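Local coordinates for putative OmpA family lipoprotein (Burkholderia cenocepacia, PDB 5LKW) that binds diaminopimelic acid, a peptidoglycan component, and probably helps tie the outer membrane to the cell wall as part of the Tol-Pal system, at residues L13-Y25 with W110-Q122. Sequence-based numbering, arbitrary orientation.
Sequences LAKRSIYFDFDSY and WAQNRRADLVYQQ. With API (2,6-diaminopimelic acid), chain C.
Arg-114 reaches across to the loop that follows strand 17-19, and its side chain joins the sheet edge to the diaminopimelate pocket. Its CB lies 3.5 Å from Phe-20 O. CG packs against both oxygens of the ligand carboxylate, and CD sits 3.1 Å from API OXT. A bend at chi3 (-64°) then turns NE back to Phe-20 O, a 3.0 Å hydrogen bond with the acceptor near the guanidinium plane. At the tip, NH1 forms a salt bridge with Asp-57, while NH2 donates to a water that in turn donates to Asp-21 OD1, an oxygen also salt-bridged to Lys-28. Phe-22 CA lies over a face of the guanidinium. Beyond Arg-114, the Asp-21 to Ser-24 type II turn presents Asp-23 N, which donates to API OXT over 2.8 Å.

Edge strand 17-19 pairs antiparallel with 115-120 in the mixed sheet of Pal's OmpA-like peptidoglycan-binding domain. Ile-18 and Ala-116 form the hydrogen-bonded pair, and Leu-118 N to Arg-16 O and Phe-20 N to Arg-114 O continue the ladder. On one face, Arg-115 CG packs over the Tyr-19 ring, 3.9 Å from its centroid. Arg-115 then grips Asp-117 side-on, NE to OD1 and NH2 to OD2, while NH1 reaches Gln-112 O. Ser-17 OG adds a second donor to Asp-117 OD1 at 2.7 Å, nearly in line with the C-O bond, so three bonds hold that carboxylate. On the other face, Ile-18 CD1 meets Leu-118 CD1, and Ala-116 CB touches Phe-20 CE2, at the ring edge, at 3.8 Å, against helix 62-82.

With Phe-20 O holding NE and Asp-57 holding NH1, Arg-114 keeps its aliphatic part against the ligand carboxylate; its positive charge probably still helps attract that anion, which Asp-23 N bonds directly, while Arg-72, Asp-57 and Asn-65 also bond the ligand.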
ATOM      1  N   LEU A  13      -8.266 -11.275   0.370  1.00 38.64           N
ATOM      2  CA  LEU A  13      -7.417 -10.569   1.265  1.00 37.17           C
ATOM      3  C   LEU A  13      -5.943 -10.905   1.080  1.00 36.06           C
ATOM      4  O   LEU A  13      -5.119 -10.180   1.590  1.00 36.94           O
ATOM      5  CB  LEU A  13      -7.838 -10.833   2.715  1.00 37.27           C
ATOM      6  CG  LEU A  13      -8.761  -9.882   3.495  1.00 36.88           C
ATOM      7  CD1 LEU A  13      -9.715  -9.046   2.636  1.00 37.42           C
ATOM      8  CD2 LEU A  13      -9.556 -10.716   4.471  1.00 35.15           C
ATOM      9  N   ALA A  14      -5.606 -11.975   0.343  1.00 34.21           N
ATOM     10  CA  ALA A  14      -4.200 -12.329   0.119  1.00 32.02           C
ATOM     11  C   ALA A  14      -3.535 -11.301  -0.774  1.00 29.79           C
ATOM     12  O   ALA A  14      -2.334 -11.289  -0.891  1.00 28.40           O
ATOM     13  CB  ALA A  14      -4.033 -13.734  -0.509  1.00 30.51           C
ATOM     14  N   LYS A  15      -4.320 -10.492  -1.462  1.00 28.82           N
ATOM     15  CA  LYS A  15      -3.723  -9.509  -2.360  1.00 27.57           C
ATOM     16  C   LYS A  15      -3.522  -8.244  -1.536  1.00 25.71           C
ATOM     17  O   LYS A  15      -4.495  -7.628  -1.074  1.00 25.92           O
ATOM     18  CB  LYS A  15      -4.556  -9.277  -3.634  1.00 27.02           C
ATOM     19  CG  LYS A  15      -3.688  -8.643  -4.798  1.00 30.27           C
ATOM     20  CD  LYS A  15      -4.442  -7.553  -5.553  1.00 27.14           C
ATOM     21  CE  LYS A  15      -3.631  -6.944  -6.700  1.00 29.24           C
ATOM     22  NZ  LYS A  15      -2.604  -5.884  -6.427  1.00 24.37           N
ATOM     23  N   ARG A  16      -2.258  -7.878  -1.350  1.00 23.69           N
ATOM     24  CA  ARG A  16      -1.861  -6.830  -0.414  1.00 24.70           C
ATOM     25  C   ARG A  16      -1.024  -5.690  -0.987  1.00 22.49           C
ATOM     26  O   ARG A  16      -0.483  -4.885  -0.236  1.00 23.87           O
ATOM     27  CB  ARG A  16      -1.179  -7.457   0.823  1.00 24.34           C
ATOM     28  CG  ARG A  16      -2.237  -8.054   1.693  1.00 28.07           C
ATOM     29  CD  ARG A  16      -1.780  -8.811   2.916  1.00 32.74           C
ATOM     30  NE  ARG A  16      -2.708  -9.947   3.164  1.00 33.26           N
ATOM     31  CZ  ARG A  16      -2.571 -10.818   4.167  1.00 33.91           C
ATOM     32  NH1 ARG A  16      -1.578 -10.682   5.027  1.00 28.68           N
ATOM     33  NH2 ARG A  16      -3.422 -11.837   4.307  1.00 34.34           N
ATOM     34  N   SER A  17      -0.927  -5.590  -2.308  1.00 21.66           N
ATOM     35  CA  SER A  17      -0.143  -4.521  -2.893  1.00 19.14           C
ATOM     36  C   SER A  17      -1.039  -3.678  -3.831  1.00 18.70           C
ATOM     37  O   SER A  17      -1.866  -4.244  -4.561  1.00 19.32           O
ATOM     38  CB  SER A  17       1.007  -5.141  -3.681  1.00 20.25           C
ATOM     39  OG  SER A  17       1.994  -5.741  -2.848  1.00 21.99           O
ATOM     40  N   ILE A  18      -0.851  -2.359  -3.820  1.00 18.12           N
ATOM     41  CA  ILE A  18      -1.485  -1.402  -4.732  1.00 16.71           C
ATOM     42  C   ILE A  18      -0.325  -0.822  -5.551  1.00 16.31           C
ATOM     43  O   ILE A  18       0.633  -0.364  -5.001  1.00 16.08           O
ATOM     44  CB  ILE A  18      -2.232  -0.243  -3.980  1.00 16.80           C
ATOM     45  CG1 ILE A  18      -3.439  -0.749  -3.201  1.00 20.36           C
ATOM     46  CG2 ILE A  18      -2.732   0.811  -4.946  1.00 16.40           C
ATOM     47  CD1 ILE A  18      -3.091  -1.652  -2.058  1.00 24.41           C
ATOM     48  N   TYR A  19      -0.437  -0.842  -6.868  1.00 15.72           N
ATOM     49  CA  TYR A  19       0.562  -0.253  -7.767  1.00 15.56           C
ATOM     50  C   TYR A  19       0.159   1.079  -8.388  1.00 16.65           C
ATOM     51  O   TYR A  19      -1.045   1.377  -8.562  1.00 16.50           O
ATOM     52  CB  TYR A  19       0.814  -1.237  -8.886  1.00 15.72           C
ATOM     53  CG  TYR A  19       1.425  -2.519  -8.367  1.00 14.65           C
ATOM     54  CD1 TYR A  19       2.849  -2.703  -8.357  1.00 13.13           C
ATOM     55  CD2 TYR A  19       0.604  -3.526  -7.869  1.00 11.78           C
ATOM     56  CE1 TYR A  19       3.425  -3.920  -7.949  1.00 13.75           C
ATOM     57  CE2 TYR A  19       1.158  -4.773  -7.448  1.00 11.03           C
ATOM     58  CZ  TYR A  19       2.562  -4.962  -7.501  1.00 15.93           C
ATOM     59  OH  TYR A  19       3.066  -6.189  -7.044  1.00 17.89           O
ATOM     60  N   PHE A  20       1.170   1.888  -8.696  1.00 16.99           N
ATOM     61  CA  PHE A  20       0.974   3.260  -9.106  1.00 17.03           C
ATOM     62  C   PHE A  20       1.669   3.571 -10.455  1.00 17.75           C
ATOM     63  O   PHE A  20       2.704   2.988 -10.804  1.00 16.78           O
ATOM     64  CB  PHE A  20       1.521   4.232  -8.007  1.00 15.58           C
ATOM     65  CG  PHE A  20       0.782   4.150  -6.696  1.00 13.84           C
ATOM     66  CD1 PHE A  20      -0.288   5.019  -6.403  1.00 16.76           C
ATOM     67  CD2 PHE A  20       1.175   3.198  -5.741  1.00 16.32           C
ATOM     68  CE1 PHE A  20      -0.994   4.907  -5.106  1.00 15.40           C
ATOM     69  CE2 PHE A  20       0.546   3.084  -4.538  1.00 15.49           C
ATOM     70  CZ  PHE A  20      -0.587   3.906  -4.223  1.00 18.52           C
ATOM     71  N   ASP A  21       1.120   4.534 -11.186  1.00 18.82           N
ATOM     72  CA  ASP A  21       1.788   5.062 -12.358  1.00 21.25           C
ATOM     73  C   ASP A  21       3.011   5.910 -11.994  1.00 22.64           C
ATOM     74  O   ASP A  21       3.196   6.337 -10.848  1.00 20.97           O
ATOM     75  CB  ASP A  21       0.816   5.906 -13.178  1.00 21.84           C
ATOM     76  CG  ASP A  21      -0.173   5.061 -13.891  1.00 26.81           C
ATOM     77  OD1 ASP A  21      -0.011   3.813 -13.872  1.00 28.43           O
ATOM     78  OD2 ASP A  21      -1.081   5.659 -14.458  1.00 33.58           O
ATOM     79  N   PHE A  22       3.821   6.168 -13.009  1.00 23.48           N
ATOM     80  CA  PHE A  22       5.047   6.887 -12.844  1.00 25.11           C
ATOM     81  C   PHE A  22       4.719   8.221 -12.198  1.00 25.62           C
ATOM     82  O   PHE A  22       3.842   8.944 -12.681  1.00 26.53           O
ATOM     83  CB  PHE A  22       5.670   7.027 -14.240  1.00 25.20           C
ATOM     84  CG  PHE A  22       6.385   8.308 -14.488  1.00 28.68           C
ATOM     85  CD1 PHE A  22       7.767   8.395 -14.296  1.00 34.00           C
ATOM     86  CD2 PHE A  22       5.690   9.414 -15.026  1.00 32.02           C
ATOM     87  CE1 PHE A  22       8.455   9.602 -14.580  1.00 35.14           C
ATOM     88  CE2 PHE A  22       6.344  10.609 -15.297  1.00 32.09           C
ATOM     89  CZ  PHE A  22       7.734  10.713 -15.067  1.00 35.47           C
ATOM     90  N   ASP A  23       5.397   8.530 -11.095  1.00 24.44           N
ATOM     91  CA  ASP A  23       5.224   9.800 -10.457  1.00 26.24           C
ATOM     92  C   ASP A  23       3.794   9.986  -9.892  1.00 25.12           C
ATOM     93  O   ASP A  23       3.405  11.084  -9.489  1.00 25.26           O
ATOM     94  CB  ASP A  23       5.536  10.893 -11.493  1.00 27.24           C
ATOM     95  CG  ASP A  23       6.540  11.879 -11.025  1.00 32.87           C
ATOM     96  OD1 ASP A  23       6.970  11.812  -9.831  1.00 39.42           O
ATOM     97  OD2 ASP A  23       6.923  12.717 -11.890  1.00 37.23           O
ATOM     98  N   SER A  24       3.008   8.930  -9.801  1.00 23.24           N
ATOM     99  CA  SER A  24       1.674   9.129  -9.267  1.00 22.23           C
ATOM    100  C   SER A  24       1.457   8.518  -7.890  1.00 21.04           C
ATOM    101  O   SER A  24       2.003   7.458  -7.554  1.00 18.92           O
ATOM    102  CB  SER A  24       0.639   8.650 -10.285  1.00 23.22           C
ATOM    103  OG  SER A  24      -0.683   8.526  -9.746  1.00 24.92           O
ATOM    104  N   TYR A  25       0.662   9.211  -7.084  1.00 20.97           N
ATOM    105  CA  TYR A  25       0.044   8.585  -5.928  1.00 20.16           C
ATOM    106  C   TYR A  25      -1.450   8.394  -6.026  1.00 21.39           C
ATOM    107  O   TYR A  25      -2.065   8.209  -4.987  1.00 22.50           O
ATOM    108  CB  TYR A  25       0.432   9.275  -4.614  1.00 21.16           C
ATOM    109  CG  TYR A  25       0.130  10.752  -4.584  1.00 22.95           C
ATOM    110  CD1 TYR A  25      -1.081  11.226  -4.086  1.00 23.59           C
ATOM    111  CD2 TYR A  25       1.060  11.672  -5.040  1.00 24.76           C
ATOM    112  CE1 TYR A  25      -1.376  12.603  -4.074  1.00 27.92           C
ATOM    113  CE2 TYR A  25       0.788  13.033  -5.028  1.00 30.91           C
ATOM    114  CZ  TYR A  25      -0.430  13.502  -4.533  1.00 30.08           C
ATOM    115  OH  TYR A  25      -0.679  14.863  -4.513  1.00 31.75           O
ATOM    116  N   TRP A 110      10.963  -1.181 -12.310  1.00 14.51           N
ATOM    117  CA  TRP A 110      10.463   0.060 -11.753  1.00 14.87           C
ATOM    118  C   TRP A 110       8.972  -0.028 -11.397  1.00 15.08           C
ATOM    119  O   TRP A 110       8.555   0.504 -10.358  1.00 14.03           O
ATOM    120  CB  TRP A 110      10.670   1.206 -12.718  1.00 13.42           C
ATOM    121  CG  TRP A 110      12.177   1.491 -12.965  1.00 18.04           C
ATOM    122  CD1 TRP A 110      13.211   1.205 -12.130  1.00 15.05           C
ATOM    123  CD2 TRP A 110      12.773   2.074 -14.146  1.00 17.60           C
ATOM    124  NE1 TRP A 110      14.405   1.615 -12.676  1.00 19.38           N
ATOM    125  CE2 TRP A 110      14.178   2.136 -13.918  1.00 18.68           C
ATOM    126  CE3 TRP A 110      12.255   2.572 -15.355  1.00 18.97           C
ATOM    127  CZ2 TRP A 110      15.096   2.629 -14.888  1.00 18.22           C
ATOM    128  CZ3 TRP A 110      13.167   3.083 -16.317  1.00 21.12           C
ATOM    129  CH2 TRP A 110      14.565   3.132 -16.056  1.00 19.84           C
ATOM    130  N   ALA A 111       8.186  -0.639 -12.294  1.00 14.68           N
ATOM    131  CA  ALA A 111       6.731  -0.702 -12.118  1.00 15.05           C
ATOM    132  C   ALA A 111       6.368  -1.526 -10.895  1.00 15.15           C
ATOM    133  O   ALA A 111       5.384  -1.221 -10.183  1.00 15.78           O
ATOM    134  CB  ALA A 111       6.024  -1.234 -13.403  1.00 14.59           C
ATOM    135  N   GLN A 112       7.162  -2.567 -10.650  1.00 15.55           N
ATOM    136  CA  GLN A 112       6.982  -3.449  -9.510  1.00 15.33           C
ATOM    137  C   GLN A 112       7.268  -2.740  -8.181  1.00 16.07           C
ATOM    138  O   GLN A 112       6.846  -3.228  -7.146  1.00 14.31           O
ATOM    139  CB  GLN A 112       7.938  -4.621  -9.669  1.00 16.22           C
ATOM    140  CG  GLN A 112       7.534  -5.552 -10.912  1.00 18.34           C
ATOM    141  CD  GLN A 112       8.499  -6.713 -11.146  1.00 19.88           C
ATOM    142  OE1 GLN A 112       8.694  -7.563 -10.245  1.00 18.66           O
ATOM    143  NE2 GLN A 112       9.150  -6.742 -12.350  1.00 18.90           N
ATOM    144  N   ASN A 113       8.061  -1.652  -8.223  1.00 14.18           N
ATOM    145  CA  ASN A 113       8.491  -0.960  -7.040  1.00 15.36           C
ATOM    146  C   ASN A 113       7.680   0.261  -6.709  1.00 16.09           C
ATOM    147  O   ASN A 113       7.905   0.804  -5.624  1.00 18.70           O
ATOM    148  CB  ASN A 113      10.012  -0.598  -7.038  1.00 13.13           C
ATOM    149  CG  ASN A 113      10.922  -1.849  -7.171  1.00 19.42           C
ATOM    150  OD1 ASN A 113      10.564  -2.965  -6.761  1.00 18.57           O
ATOM    151  ND2 ASN A 113      12.079  -1.661  -7.797  1.00 19.34           N
ATOM    152  N   ARG A 114       6.797   0.722  -7.632  1.00 17.45           N
ATOM    153  CA  ARG A 114       5.899   1.893  -7.418  1.00 16.72           C
ATOM    154  C   ARG A 114       4.649   1.318  -6.799  1.00 16.03           C
ATOM    155  O   ARG A 114       3.730   0.960  -7.509  1.00 16.56           O
ATOM    156  CB  ARG A 114       5.531   2.530  -8.743  1.00 17.43           C
ATOM    157  CG  ARG A 114       6.723   3.224  -9.471  1.00 18.53           C
ATOM    158  CD  ARG A 114       6.180   4.111 -10.617  1.00 14.42           C
ATOM    159  NE  ARG A 114       5.495   3.380 -11.696  1.00 13.13           N
ATOM    160  CZ  ARG A 114       6.103   2.744 -12.701  1.00 13.73           C
ATOM    161  NH1 ARG A 114       7.448   2.752 -12.767  1.00  9.13           N
ATOM    162  NH2 ARG A 114       5.357   2.138 -13.685  1.00 12.50           N
ATOM    163  N   ARG A 115       4.703   1.105  -5.495  1.00 16.44           N
ATOM    164  CA  ARG A 115       3.867   0.117  -4.837  1.00 16.45           C
ATOM    165  C   ARG A 115       3.631   0.501  -3.400  1.00 16.04           C
ATOM    166  O   ARG A 115       4.529   1.068  -2.734  1.00 16.43           O
ATOM    167  CB  ARG A 115       4.560  -1.267  -4.846  1.00 17.10           C
ATOM    168  CG  ARG A 115       3.640  -2.495  -4.585  1.00 13.44           C
ATOM    169  CD  ARG A 115       4.470  -3.873  -4.583  1.00 14.97           C
ATOM    170  NE  ARG A 115       5.318  -3.837  -3.400  1.00 13.26           N
ATOM    171  CZ  ARG A 115       6.601  -3.502  -3.348  1.00 16.91           C
ATOM    172  NH1 ARG A 115       7.326  -3.254  -4.456  1.00 19.66           N
ATOM    173  NH2 ARG A 115       7.169  -3.394  -2.143  1.00 19.10           N
ATOM    174  N   ALA A 116       2.439   0.152  -2.902  1.00 15.78           N
ATOM    175  CA  ALA A 116       2.136   0.289  -1.461  1.00 15.46           C
ATOM    176  C   ALA A 116       1.647  -1.022  -0.955  1.00 16.11           C
ATOM    177  O   ALA A 116       0.749  -1.606  -1.588  1.00 14.54           O
ATOM    178  CB  ALA A 116       1.029   1.411  -1.210  1.00 13.36           C
ATOM    179  N   ASP A 117       2.227  -1.489   0.175  1.00 17.20           N
ATOM    180  CA  ASP A 117       1.845  -2.757   0.776  1.00 18.97           C
ATOM    181  C   ASP A 117       1.110  -2.563   2.107  1.00 19.93           C
ATOM    182  O   ASP A 117       1.552  -1.776   2.975  1.00 17.90           O
ATOM    183  CB  ASP A 117       3.077  -3.664   1.079  1.00 19.00           C
ATOM    184  CG  ASP A 117       3.960  -3.915  -0.135  1.00 18.12           C
ATOM    185  OD1 ASP A 117       3.423  -4.173  -1.250  1.00 18.12           O
ATOM    186  OD2 ASP A 117       5.211  -3.894   0.059  1.00 17.31           O
ATOM    187  N   LEU A 118       0.086  -3.411   2.285  1.00 21.34           N
ATOM    188  CA  LEU A 118      -0.656  -3.529   3.532  1.00 22.94           C
ATOM    189  C   LEU A 118       0.091  -4.560   4.324  1.00 23.80           C
ATOM    190  O   LEU A 118       0.094  -5.738   3.949  1.00 23.68           O
ATOM    191  CB  LEU A 118      -2.110  -3.979   3.250  1.00 22.26           C
ATOM    192  CG  LEU A 118      -3.157  -2.984   2.676  1.00 24.30           C
ATOM    193  CD1 LEU A 118      -2.854  -2.539   1.341  1.00 26.96           C
ATOM    194  CD2 LEU A 118      -4.525  -3.648   2.561  1.00 24.20           C
ATOM    195  N   VAL A 119       0.747  -4.132   5.411  1.00 24.68           N
ATOM    196  CA  VAL A 119       1.536  -5.097   6.208  1.00 25.47           C
ATOM    197  C   VAL A 119       0.830  -5.307   7.573  1.00 27.69           C
ATOM    198  O   VAL A 119       0.832  -4.442   8.448  1.00 27.21           O
ATOM    199  CB  VAL A 119       2.998  -4.644   6.354  1.00 25.74           C
ATOM    200  CG1 VAL A 119       3.857  -5.748   7.030  1.00 24.57           C
ATOM    201  CG2 VAL A 119       3.604  -4.161   4.945  1.00 23.88           C
ATOM    202  N   TYR A 120       0.195  -6.455   7.716  1.00 29.65           N
ATOM    203  CA  TYR A 120      -0.726  -6.656   8.817  1.00 32.46           C
ATOM    204  C   TYR A 120       0.123  -7.059   9.988  1.00 34.30           C
ATOM    205  O   TYR A 120       0.972  -7.958   9.847  1.00 34.11           O
ATOM    206  CB  TYR A 120      -1.745  -7.717   8.450  1.00 31.24           C
ATOM    207  CG  TYR A 120      -2.977  -7.161   7.743  1.00 32.37           C
ATOM    208  CD1 TYR A 120      -3.985  -6.508   8.480  1.00 31.32           C
ATOM    209  CD2 TYR A 120      -3.141  -7.279   6.346  1.00 29.34           C
ATOM    210  CE1 TYR A 120      -5.119  -5.999   7.862  1.00 32.05           C
ATOM    211  CE2 TYR A 120      -4.287  -6.789   5.704  1.00 31.02           C
ATOM    212  CZ  TYR A 120      -5.296  -6.140   6.486  1.00 32.76           C
ATOM    213  OH  TYR A 120      -6.485  -5.632   5.951  1.00 27.72           O
ATOM    214  N   GLN A 121      -0.066  -6.335  11.100  1.00 36.98           N
ATOM    215  CA  GLN A 121       0.718  -6.492  12.346  1.00 39.15           C
ATOM    216  C   GLN A 121       0.322  -7.733  13.142  1.00 40.89           C
ATOM    217  O   GLN A 121      -0.864  -8.109  13.197  1.00 40.23           O
ATOM    218  CB  GLN A 121       0.589  -5.255  13.283  1.00 39.18           C
ATOM    219  CG  GLN A 121       1.223  -3.959  12.762  1.00 39.11           C
ATOM    220  CD  GLN A 121       2.570  -4.212  12.098  1.00 41.61           C
ATOM    221  OE1 GLN A 121       2.635  -4.443  10.887  1.00 42.28           O
ATOM    222  NE2 GLN A 121       3.655  -4.192  12.894  1.00 39.38           N
ATOM    223  N   GLN A 122       1.343  -8.333  13.776  1.00 42.90           N
ATOM    224  CA  GLN A 122       1.180  -9.407  14.755  1.00 44.80           C
ATOM    225  C   GLN A 122       0.182  -9.000  15.857  1.00 44.83           C
ATOM    226  O   GLN A 122      -0.932  -9.521  15.926  1.00 44.92           O
ATOM    227  CB  GLN A 122       2.558  -9.745  15.332  1.00 44.75           C
ATOM    228  CG  GLN A 122       2.604 -10.118  16.795  1.00 48.45           C
ATOM    229  CD  GLN A 122       3.491 -11.333  17.027  1.00 52.43           C
ATOM    230  OE1 GLN A 122       4.557 -11.470  16.418  1.00 51.86           O
ATOM    231  NE2 GLN A 122       3.041 -12.233  17.897  1.00 52.55           N
TER
HETATM  232  C   API C 201       8.068   6.844  -8.988  1.00 20.28           C
HETATM  233  CA  API C 201       9.184   7.803  -9.328  1.00 21.41           C
HETATM  234  C3  API C 201       9.487   8.058 -10.804  1.00 29.73           C
HETATM  235  C4  API C 201      10.647   9.071 -10.895  1.00 40.58           C
HETATM  236  C5  API C 201      10.390  10.272 -11.824  1.00 54.53           C
HETATM  237  C6  API C 201      11.477  11.362 -11.766  1.00 63.20           C
HETATM  238  O   API C 201       8.356   5.992  -8.159  1.00 16.01           O
HETATM  239  OXT API C 201       6.910   6.865  -9.465  1.00 17.62           O
HETATM  240  N   API C 201      10.389   7.222  -8.738  1.00 19.72           N
HETATM  241  O   HOH W   1       0.373  -8.336   5.607  1.00 29.53           O
HETATM  242  O   HOH W   2       5.762  -5.990  -6.961  1.00 23.74           O
HETATM  243  O   HOH W   3       3.249   0.128 -10.938  1.00 14.29           O
HETATM  244  O   HOH W   4       2.650   2.216 -14.070  1.00 24.28           O